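Local coordinates for ancillary protein 2 (Streptococcus pyogenes, PDB 4C0Z), which sits at the tip of the streptococcal pilus and can attach covalently to host-cell surface targets through reactive thioester bonds, the present chain being its N-terminal thioester domain, at residues E50-Y54 / N205-E210; F56-K60 / F84-D89; G79-F84 / L98-I102. One frame throughout, in Å; residues are numbered along the deposited sequence.

Contact 1. Residues E50-Y54 / N205-E210; sequences EYQAY and NLLSAE
The ring of Tyr51 is met obliquely by the carboxylate of Glu210, with CE2 of Tyr51 3.7 Å from OE1 of Glu210 and the two planes 69° apart. Glu210 is poorly ordered, so this touch is loosely defined; its OE2 makes a long, weak ion pair with Lys76. The ring of Tyr54 leads away from the partner strand, and CB is the side-chain atom of Tyr54 that touches it, 4.0 Å from Leu207 CD1, while the phenol runs between helices 98-108 and 123-138 to a hydrogen bond with the carbonyl of Tyr110. Tyr54 and Leu207 form an antiparallel hydrogen-bonded pair, joining strand 51-56 to strand 205-211 in the closed antiparallel barrel of the domain. Tyr54 N gives a bond of 3.0 Å to Leu207 O, and Leu207 N returns one of 2.8 Å to Tyr54 O. Beyond this pair, toward Gln52, a side chain takes over the link. Ser208 holds OG anti to its backbone N (chi1 -167°), which brings the hydroxyl to Gln52 O at 2.7 Å, the donor tilted 34° from the carbonyl plane. CA-H...O contacts supplement the backbone pair, from Ala53 CA to Leu207 O and from Leu206 CA to Tyr54 O.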
loop_
_atom_site.group_PDB
_atom_site.type_symbol
_atom_site.label_atom_id
_atom_site.label_comp_id
_atom_site.label_asym_id
_atom_site.label_seq_id
_atom_site.Cartn_x
_atom_site.Cartn_y
_atom_site.Cartn_z
ATOM N N GLU I 50 1.602 4.081 25.393
ATOM C CA GLU I 50 1.524 3.797 23.958
ATOM C C GLU I 50 0.376 2.835 23.735
ATOM O O GLU I 50 0.214 1.878 24.489
ATOM C CB GLU I 50 2.798 3.106 23.441
ATOM C CG GLU I 50 4.080 3.895 23.531
ATOM C CD GLU I 50 5.267 3.133 22.978
ATOM O OE1 GLU I 50 5.429 1.937 23.308
ATOM O OE2 GLU I 50 6.042 3.740 22.206
ATOM N N TYR I 51 -0.389 3.060 22.685
ATOM C CA TYR I 51 -1.495 2.192 22.299
ATOM C C TYR I 51 -1.098 1.474 21.010
ATOM O O TYR I 51 -0.564 2.120 20.115
ATOM C CB TYR I 51 -2.777 3.025 22.101
ATOM C CG TYR I 51 -3.243 3.705 23.370
ATOM C CD1 TYR I 51 -2.771 4.967 23.725
ATOM C CD2 TYR I 51 -4.102 3.058 24.254
ATOM C CE1 TYR I 51 -3.167 5.580 24.915
ATOM C CE2 TYR I 51 -4.511 3.662 25.440
ATOM C CZ TYR I 51 -4.040 4.923 25.768
ATOM O OH TYR I 51 -4.440 5.516 26.944
ATOM N N GLN I 52 -1.315 0.143 20.929
ATOM C CA GLN I 52 -1.008 -0.631 19.718
ATOM C C GLN I 52 -1.924 -0.118 18.599
ATOM O O GLN I 52 -3.141 -0.029 18.790
ATOM C CB GLN I 52 -1.216 -2.158 19.945
ATOM C CG GLN I 52 -0.783 -3.028 18.758
ATOM C CD GLN I 52 0.716 -3.003 18.539
ATOM O OE1 GLN I 52 1.490 -3.196 19.472
ATOM N NE2 GLN I 52 1.163 -2.762 17.308
ATOM N N ALA I 53 -1.327 0.290 17.474
ATOM C CA ALA I 53 -2.073 0.814 16.326
ATOM C C ALA I 53 -1.854 -0.025 15.081
ATOM O O ALA I 53 -0.860 -0.741 14.974
ATOM C CB ALA I 53 -1.687 2.259 16.052
ATOM N N TYR I 54 -2.825 0.039 14.158
ATOM C CA TYR I 54 -2.802 -0.626 12.859
ATOM C C TYR I 54 -3.213 0.415 11.840
ATOM O O TYR I 54 -4.054 1.272 12.133
ATOM C CB TYR I 54 -3.728 -1.864 12.840
ATOM C CG TYR I 54 -3.200 -2.974 13.726
ATOM C CD1 TYR I 54 -2.236 -3.863 13.259
ATOM C CD2 TYR I 54 -3.585 -3.069 15.067
ATOM C CE1 TYR I 54 -1.689 -4.842 14.088
ATOM C CE2 TYR I 54 -3.066 -4.064 15.904
ATOM C CZ TYR I 54 -2.113 -4.948 15.410
ATOM O OH TYR I 54 -1.614 -5.956 16.210
ATOM N N ASN I 205 -4.068 6.626 7.749
ATOM C CA ASN I 205 -4.844 6.802 8.984
ATOM C C ASN I 205 -4.583 5.575 9.847
ATOM O O ASN I 205 -4.075 4.568 9.354
ATOM C CB ASN I 205 -6.331 6.961 8.699
ATOM C CG ASN I 205 -6.635 8.192 7.917
ATOM O OD1 ASN I 205 -6.308 9.292 8.323
ATOM N ND2 ASN I 205 -7.235 8.027 6.765
ATOM N N LEU I 206 -4.847 5.682 11.137
ATOM C CA LEU I 206 -4.579 4.595 12.061
ATOM C C LEU I 206 -5.832 4.198 12.820
ATOM O O LEU I 206 -6.830 4.923 12.818
ATOM C CB LEU I 206 -3.433 4.979 13.037
ATOM C CG LEU I 206 -2.067 5.318 12.445
ATOM C CD1 LEU I 206 -1.128 5.868 13.498
ATOM C CD2 LEU I 206 -1.408 4.103 11.802
ATOM N N LEU I 207 -5.788 3.025 13.442
ATOM C CA LEU I 207 -6.888 2.542 14.253
ATOM C C LEU I 207 -6.351 1.791 15.471
ATOM O O LEU I 207 -5.278 1.195 15.423
ATOM C CB LEU I 207 -7.973 1.759 13.454
ATOM C CG LEU I 207 -7.561 0.557 12.617
ATOM C CD1 LEU I 207 -7.460 -0.708 13.473
ATOM C CD2 LEU I 207 -8.559 0.326 11.500
ATOM N N SER I 208 -7.083 1.870 16.579
ATOM C CA SER I 208 -6.696 1.251 17.846
ATOM C C SER I 208 -7.920 0.910 18.678
ATOM O O SER I 208 -8.958 1.559 18.542
ATOM C CB SER I 208 -5.776 2.187 18.624
ATOM O OG SER I 208 -5.160 1.499 19.694
ATOM N N ALA I 209 -7.807 -0.130 19.512
ATOM C CA ALA I 209 -8.890 -0.545 20.404
ATOM C C ALA I 209 -8.380 -0.662 21.830
ATOM O O ALA I 209 -7.206 -0.988 22.044
ATOM C CB ALA I 209 -9.499 -1.858 19.947
ATOM N N GLU I 210 -9.250 -0.353 22.798
ATOM C CA GLU I 210 -8.922 -0.408 24.224
ATOM C C GLU I 210 -10.149 -0.703 25.075
ATOM O O GLU I 210 -11.282 -0.498 24.624
ATOM C CB GLU I 210 -8.255 0.922 24.686
ATOM C CG GLU I 210 -9.193 2.130 24.755
ATOM C CD GLU I 210 -8.714 3.337 25.540
ATOM O OE1 GLU I 210 -8.037 3.146 26.578
ATOM O OE2 GLU I 210 -9.073 4.474 25.152
#

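Contact 2. Residues F56-K60 / F84-D89. With SPD (spermidine), chain B.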
loop_
_atom_site.group_PDB
_atom_site.type_symbol
_atom_site.label_atom_id
_atom_site.label_comp_id
_atom_site.label_asym_id
_atom_site.label_seq_id
_atom_site.Cartn_x
_atom_site.Cartn_y
_atom_site.Cartn_z
ATOM N N PHE I 56 -4.406 1.852 7.832
ATOM C CA PHE I 56 -5.280 1.659 6.683
ATOM C C PHE I 56 -4.954 2.716 5.637
ATOM O O PHE I 56 -4.193 3.628 5.952
ATOM C CB PHE I 56 -6.758 1.538 7.048
ATOM C CG PHE I 56 -7.468 2.701 7.679
ATOM C CD1 PHE I 56 -7.377 2.928 9.050
ATOM C CD2 PHE I 56 -8.359 3.470 6.942
ATOM C CE1 PHE I 56 -8.122 3.942 9.658
ATOM C CE2 PHE I 56 -9.103 4.487 7.551
ATOM C CZ PHE I 56 -8.987 4.710 8.905
ATOM N N ASN I 57 -5.479 2.584 4.390
ATOM C CA ASN I 57 -5.183 3.397 3.194
ATOM C C ASN I 57 -3.851 2.913 2.626
ATOM O O ASN I 57 -2.809 3.544 2.825
ATOM C CB ASN I 57 -5.146 4.901 3.445
ATOM C CG ASN I 57 -6.355 5.458 4.166
ATOM O OD1 ASN I 57 -6.266 5.915 5.296
ATOM N ND2 ASN I 57 -7.489 5.464 3.535
ATOM N N LEU I 58 -3.884 1.765 1.936
ATOM C CA LEU I 58 -2.697 1.134 1.361
ATOM C C LEU I 58 -1.924 1.985 0.371
ATOM O O LEU I 58 -0.738 1.743 0.173
ATOM C CB LEU I 58 -3.059 -0.216 0.715
ATOM C CG LEU I 58 -3.431 -1.352 1.647
ATOM C CD1 LEU I 58 -3.850 -2.572 0.837
ATOM C CD2 LEU I 58 -2.266 -1.701 2.550
ATOM N N THR I 59 -2.571 2.952 -0.273
ATOM C CA THR I 59 -1.900 3.761 -1.295
ATOM C C THR I 59 -1.244 5.013 -0.691
ATOM O O THR I 59 -0.649 5.786 -1.428
ATOM C CB THR I 59 -2.842 4.072 -2.483
ATOM O OG1 THR I 59 -3.832 4.990 -2.042
ATOM C CG2 THR I 59 -3.514 2.837 -3.042
ATOM N N LYS I 60 -1.316 5.188 0.637
ATOM C CA LYS I 60 -0.697 6.317 1.354
ATOM C C LYS I 60 0.583 5.885 2.056
ATOM O O LYS I 60 0.919 4.710 1.999
ATOM C CB LYS I 60 -1.698 7.013 2.298
ATOM C CG LYS I 60 -2.819 7.667 1.489
ATOM C CD LYS I 60 -3.849 8.294 2.376
ATOM C CE LYS I 60 -4.852 9.026 1.514
ATOM N NZ LYS I 60 -5.577 10.059 2.296
ATOM N N PHE I 84 -15.220 5.507 9.106
ATOM C CA PHE I 84 -14.456 4.644 8.194
ATOM C C PHE I 84 -14.777 4.986 6.767
ATOM O O PHE I 84 -13.864 5.088 5.959
ATOM C CB PHE I 84 -14.728 3.153 8.421
ATOM C CG PHE I 84 -13.841 2.525 9.461
ATOM C CD1 PHE I 84 -12.462 2.473 9.283
ATOM C CD2 PHE I 84 -14.380 2.001 10.633
ATOM C CE1 PHE I 84 -11.641 1.898 10.250
ATOM C CE2 PHE I 84 -13.557 1.421 11.597
ATOM C CZ PHE I 84 -12.194 1.382 11.409
ATOM N N ILE I 85 -16.066 5.174 6.446
ATOM C CA ILE I 85 -16.467 5.525 5.084
ATOM C C ILE I 85 -15.853 6.881 4.674
ATOM O O ILE I 85 -15.394 7.032 3.540
ATOM C CB ILE I 85 -17.998 5.434 4.926
ATOM C CG1 ILE I 85 -18.440 3.947 4.943
ATOM C CG2 ILE I 85 -18.481 6.142 3.652
ATOM C CD1 ILE I 85 -19.835 3.684 5.513
ATOM N N LYS I 86 -15.774 7.823 5.623
ATOM C CA LYS I 86 -15.195 9.146 5.393
ATOM C C LYS I 86 -13.681 9.104 5.142
ATOM O O LYS I 86 -13.180 9.939 4.392
ATOM C CB LYS I 86 -15.488 10.075 6.586
ATOM C CG LYS I 86 -16.908 10.633 6.608
ATOM C CD LYS I 86 -17.159 11.454 7.874
ATOM C CE LYS I 86 -18.589 11.918 7.983
ATOM N NZ LYS I 86 -18.839 12.630 9.265
ATOM N N LEU I 87 -12.956 8.183 5.803
ATOM C CA LEU I 87 -11.489 8.140 5.719
ATOM C C LEU I 87 -10.872 6.980 4.924
ATOM O O LEU I 87 -9.733 7.107 4.486
ATOM C CB LEU I 87 -10.897 8.164 7.139
ATOM C CG LEU I 87 -11.180 9.433 7.943
ATOM C CD1 LEU I 87 -10.777 9.265 9.376
ATOM C CD2 LEU I 87 -10.495 10.656 7.309
ATOM N N ALA I 88 -11.579 5.867 4.760
ATOM C CA ALA I 88 -11.055 4.710 4.038
ATOM C C ALA I 88 -11.320 4.845 2.551
ATOM O O ALA I 88 -12.370 5.351 2.155
ATOM C CB ALA I 88 -11.656 3.414 4.572
ATOM N N ASP I 89 -10.347 4.404 1.732
ATOM C CA ASP I 89 -10.422 4.427 0.278
ATOM C C ASP I 89 -11.397 3.351 -0.229
ATOM O O ASP I 89 -12.353 3.684 -0.939
ATOM C CB ASP I 89 -9.012 4.226 -0.333
ATOM C CG ASP I 89 -8.037 5.400 -0.234
ATOM O OD1 ASP I 89 -7.979 6.046 0.833
ATOM O OD2 ASP I 89 -7.244 5.596 -1.186
HETATM N N1 SPD B . 3.936 0.864 -2.876
HETATM C C2 SPD B . 2.800 1.733 -3.154
HETATM C C3 SPD B . 2.055 2.079 -1.853
HETATM C C4 SPD B . 3.002 2.334 -0.693
HETATM C C5 SPD B . 2.131 2.446 0.553
HETATM N N6 SPD B . 2.618 1.596 1.627
HETATM C C7 SPD B . 1.879 1.830 2.898
HETATM C C8 SPD B . 0.886 0.651 3.167
HETATM C C9 SPD B . 0.083 0.913 4.478
HETATM N N10 SPD B . -0.497 2.259 4.543
#
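The turn that follows the thioester cysteine, Cys55, lines the spermidine pocket, and here it is tied to the C-terminal end of helix 81-87. Asn57 makes the polar link. Its ND2 donates to Leu87 O at 2.9 Å, with the acceptor near the amide plane and the N-H directed at a lone pair of the carbonyl (N-H...O 161°). A second, weak bond runs from the same ND2 to Asp89 OD1 at 2.8 Å, where the amide and carboxylate planes are 55° apart. The bond to Leu87 O, with the weaker one to Asp89, should restrict rotation of the amide, and Asn57 OD1 takes a weak bond from Asn205. Beside this polar link, Phe56 places CG between its backbone N and carbonyl carbon (chi1 64°), which sends the ring to the helix. CE1 of Phe84 lies over one face of that ring, offset toward the rim and 4.1 Å from Phe56 CZ, whereas Ala88 N approaches the edge in plane. On the pocket side Asn57 O accepts from spermidine N10 at 3.2 Å; the ligand also bonds to Asn57 O and Lys60 O of the second subunit. The CD2 methyl of Leu58 packs 4.0 Å from spermidine C8. Lys60 NZ bonds to Lys201 O and forms a salt bridge with Asp156 of the second subunit. Asn57 to Lys60 form a type I beta turn, which supplies part of the ligand pocket beside the thioester residues.

Contact 3. Residues G79-F84 / L98-I102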
loop_
_atom_site.group_PDB
_atom_site.type_symbol
_atom_site.label_atom_id
_atom_site.label_comp_id
_atom_site.label_asym_id
_atom_site.label_seq_id
_atom_site.Cartn_x
_atom_site.Cartn_y
_atom_site.Cartn_z
ATOM N N GLY I 79 -14.596 5.214 16.517
ATOM C CA GLY I 79 -14.427 4.173 15.508
ATOM C C GLY I 79 -15.711 3.651 14.883
ATOM O O GLY I 79 -15.858 2.437 14.734
ATOM N N THR I 80 -16.639 4.558 14.488
ATOM C CA THR I 80 -17.924 4.245 13.842
ATOM C C THR I 80 -17.733 3.860 12.352
ATOM O O THR I 80 -16.653 4.095 11.790
ATOM C CB THR I 80 -18.866 5.460 13.945
ATOM O OG1 THR I 80 -18.388 6.512 13.109
ATOM C CG2 THR I 80 -19.039 5.971 15.376
ATOM N N ASN I 81 -18.803 3.333 11.704
ATOM C CA ASN I 81 -18.827 2.987 10.272
ATOM C C ASN I 81 -18.771 4.254 9.410
ATOM O O ASN I 81 -18.091 4.267 8.384
ATOM C CB ASN I 81 -20.065 2.157 9.927
ATOM C CG ASN I 81 -19.995 0.737 10.442
ATOM O OD1 ASN I 81 -19.012 0.014 10.228
ATOM N ND2 ASN I 81 -21.043 0.294 11.122
ATOM N N GLU I 82 -19.457 5.327 9.862
ATOM C CA GLU I 82 -19.487 6.640 9.214
ATOM C C GLU I 82 -18.070 7.222 9.077
ATOM O O GLU I 82 -17.716 7.676 7.991
ATOM C CB GLU I 82 -20.411 7.597 9.995
ATOM C CG GLU I 82 -20.695 8.928 9.310
ATOM C CD GLU I 82 -21.582 9.900 10.077
ATOM O OE1 GLU I 82 -22.425 9.451 10.890
ATOM O OE2 GLU I 82 -21.420 11.125 9.870
ATOM N N ASN I 83 -17.255 7.166 10.149
ATOM C CA ASN I 83 -15.885 7.670 10.122
ATOM C C ASN I 83 -14.959 6.831 9.234
ATOM O O ASN I 83 -14.069 7.404 8.605
ATOM C CB ASN I 83 -15.324 7.864 11.524
ATOM C CG ASN I 83 -15.901 9.075 12.217
ATOM O OD1 ASN I 83 -16.271 10.073 11.589
ATOM N ND2 ASN I 83 -15.960 9.031 13.535
ATOM N N PHE I 84 -15.220 5.507 9.106
ATOM C CA PHE I 84 -14.456 4.644 8.194
ATOM C C PHE I 84 -14.777 4.986 6.767
ATOM O O PHE I 84 -13.864 5.088 5.959
ATOM C CB PHE I 84 -14.728 3.153 8.421
ATOM C CG PHE I 84 -13.841 2.525 9.461
ATOM C CD1 PHE I 84 -12.462 2.473 9.283
ATOM C CD2 PHE I 84 -14.380 2.001 10.633
ATOM C CE1 PHE I 84 -11.641 1.898 10.250
ATOM C CE2 PHE I 84 -13.557 1.421 11.597
ATOM C CZ PHE I 84 -12.194 1.382 11.409
ATOM N N LEU I 98 -18.553 -3.566 9.434
ATOM C CA LEU I 98 -17.135 -3.217 9.286
ATOM C C LEU I 98 -16.515 -2.965 10.664
ATOM O O LEU I 98 -15.660 -3.741 11.081
ATOM C CB LEU I 98 -16.962 -2.015 8.332
ATOM C CG LEU I 98 -15.527 -1.539 8.033
ATOM C CD1 LEU I 98 -14.758 -2.537 7.169
ATOM C CD2 LEU I 98 -15.547 -0.210 7.333
ATOM N N GLN I 99 -17.022 -1.958 11.394
ATOM C CA GLN I 99 -16.632 -1.597 12.761
ATOM C C GLN I 99 -16.503 -2.844 13.667
ATOM O O GLN I 99 -15.455 -3.023 14.296
ATOM C CB GLN I 99 -17.665 -0.591 13.323
ATOM C CG GLN I 99 -17.629 -0.344 14.834
ATOM C CD GLN I 99 -18.569 0.764 15.265
ATOM O OE1 GLN I 99 -19.725 0.860 14.824
ATOM N NE2 GLN I 99 -18.106 1.604 16.178
ATOM N N GLN I 100 -17.546 -3.715 13.681
ATOM C CA GLN I 100 -17.630 -4.956 14.475
ATOM C C GLN I 100 -16.571 -5.971 14.088
ATOM O O GLN I 100 -15.956 -6.578 14.967
ATOM C CB GLN I 100 -19.039 -5.581 14.412
ATOM C CG GLN I 100 -20.099 -4.752 15.129
ATOM C CD GLN I 100 -20.809 -3.733 14.259
ATOM O OE1 GLN I 100 -20.356 -3.346 13.175
ATOM N NE2 GLN I 100 -21.952 -3.263 14.733
ATOM N N ASN I 101 -16.332 -6.117 12.776
ATOM C CA ASN I 101 -15.314 -7.014 12.243
ATOM C C ASN I 101 -13.919 -6.581 12.656
ATOM O O ASN I 101 -13.124 -7.415 13.089
ATOM C CB ASN I 101 -15.437 -7.148 10.728
ATOM C CG ASN I 101 -16.587 -8.032 10.328
ATOM O OD1 ASN I 101 -16.923 -9.016 10.997
ATOM N ND2 ASN I 101 -17.231 -7.692 9.234
ATOM N N ILE I 102 -13.645 -5.269 12.572
ATOM C CA ILE I 102 -12.368 -4.683 12.945
ATOM C C ILE I 102 -12.134 -4.878 14.446
ATOM O O ILE I 102 -11.068 -5.371 14.833
ATOM C CB ILE I 102 -12.243 -3.213 12.442
ATOM C CG1 ILE I 102 -12.009 -3.198 10.904
ATOM C CG2 ILE I 102 -11.117 -2.456 13.168
ATOM C CD1 ILE I 102 -12.452 -1.971 10.199
#
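The start of helix 81-87 packs against the first turn of helix 98-108, and a side-chain-to-backbone bond joins the two. Asn81 turns its CG beside its own backbone N, which carries OD1 to Gln99 N at 3.0 Å. The N-H points almost straight at the oxygen (170°), although the donor is tilted 23° from the amide plane. The same OD1 lies against aliphatic carbon, 3.4 Å from Gln99 CB and 3.5 Å from Leu98 CB. The Gln99 chain reaches back in extended form along Gly79 and Thr80, its CG 3.3 Å from Gly79 O, and its amide plane stands at 73° to that of Asn81. Thr80 is the N-cap of helix 81-87, its OG1 accepting from Asn83 N at 3.2 Å, and the bridging Asn81 follows directly on this cap. These helices lie against the barrel of the thioester domain, and on their inner side the contact turns apolar. The CD1 methyl of Ile102 sits over one face of the Phe84 ring, offset toward the rim, in a CH-pi contact 4.0 Å from the centroid. Leu98 sends its CD2 to Phe84 CB at 3.6 Å, meeting the residue at the root of its side chain. Leu193, on strand 191-198, and Leu207, on strand 205-211, pack against both Phe84 and Ile102.

Contacts 2 and 3 share Phe84 on helix 81-87, and both lie along the chain within the long loop closed by contact 1. Leu207 joins contact 1 to contact 3, its CD2 3.7 Å from Phe84 CE1 and its CD1 4.1 Å from Ile102 CG2. Asn205 connects contact 1 to contact 2: its O lies 3.1 Å from Phe56 N, a probable hydrogen bond that carries the strand pairing on past Cys55. Cys55 lies between Tyr54 of contact 1 and Phe56 of contact 2, and its thioester partner Gln204 precedes Asn205 of contact 1. Spermidine touches contact 2 itself, while the side chains of Leu206 and Phe84 are about 8 and 13 Å from it.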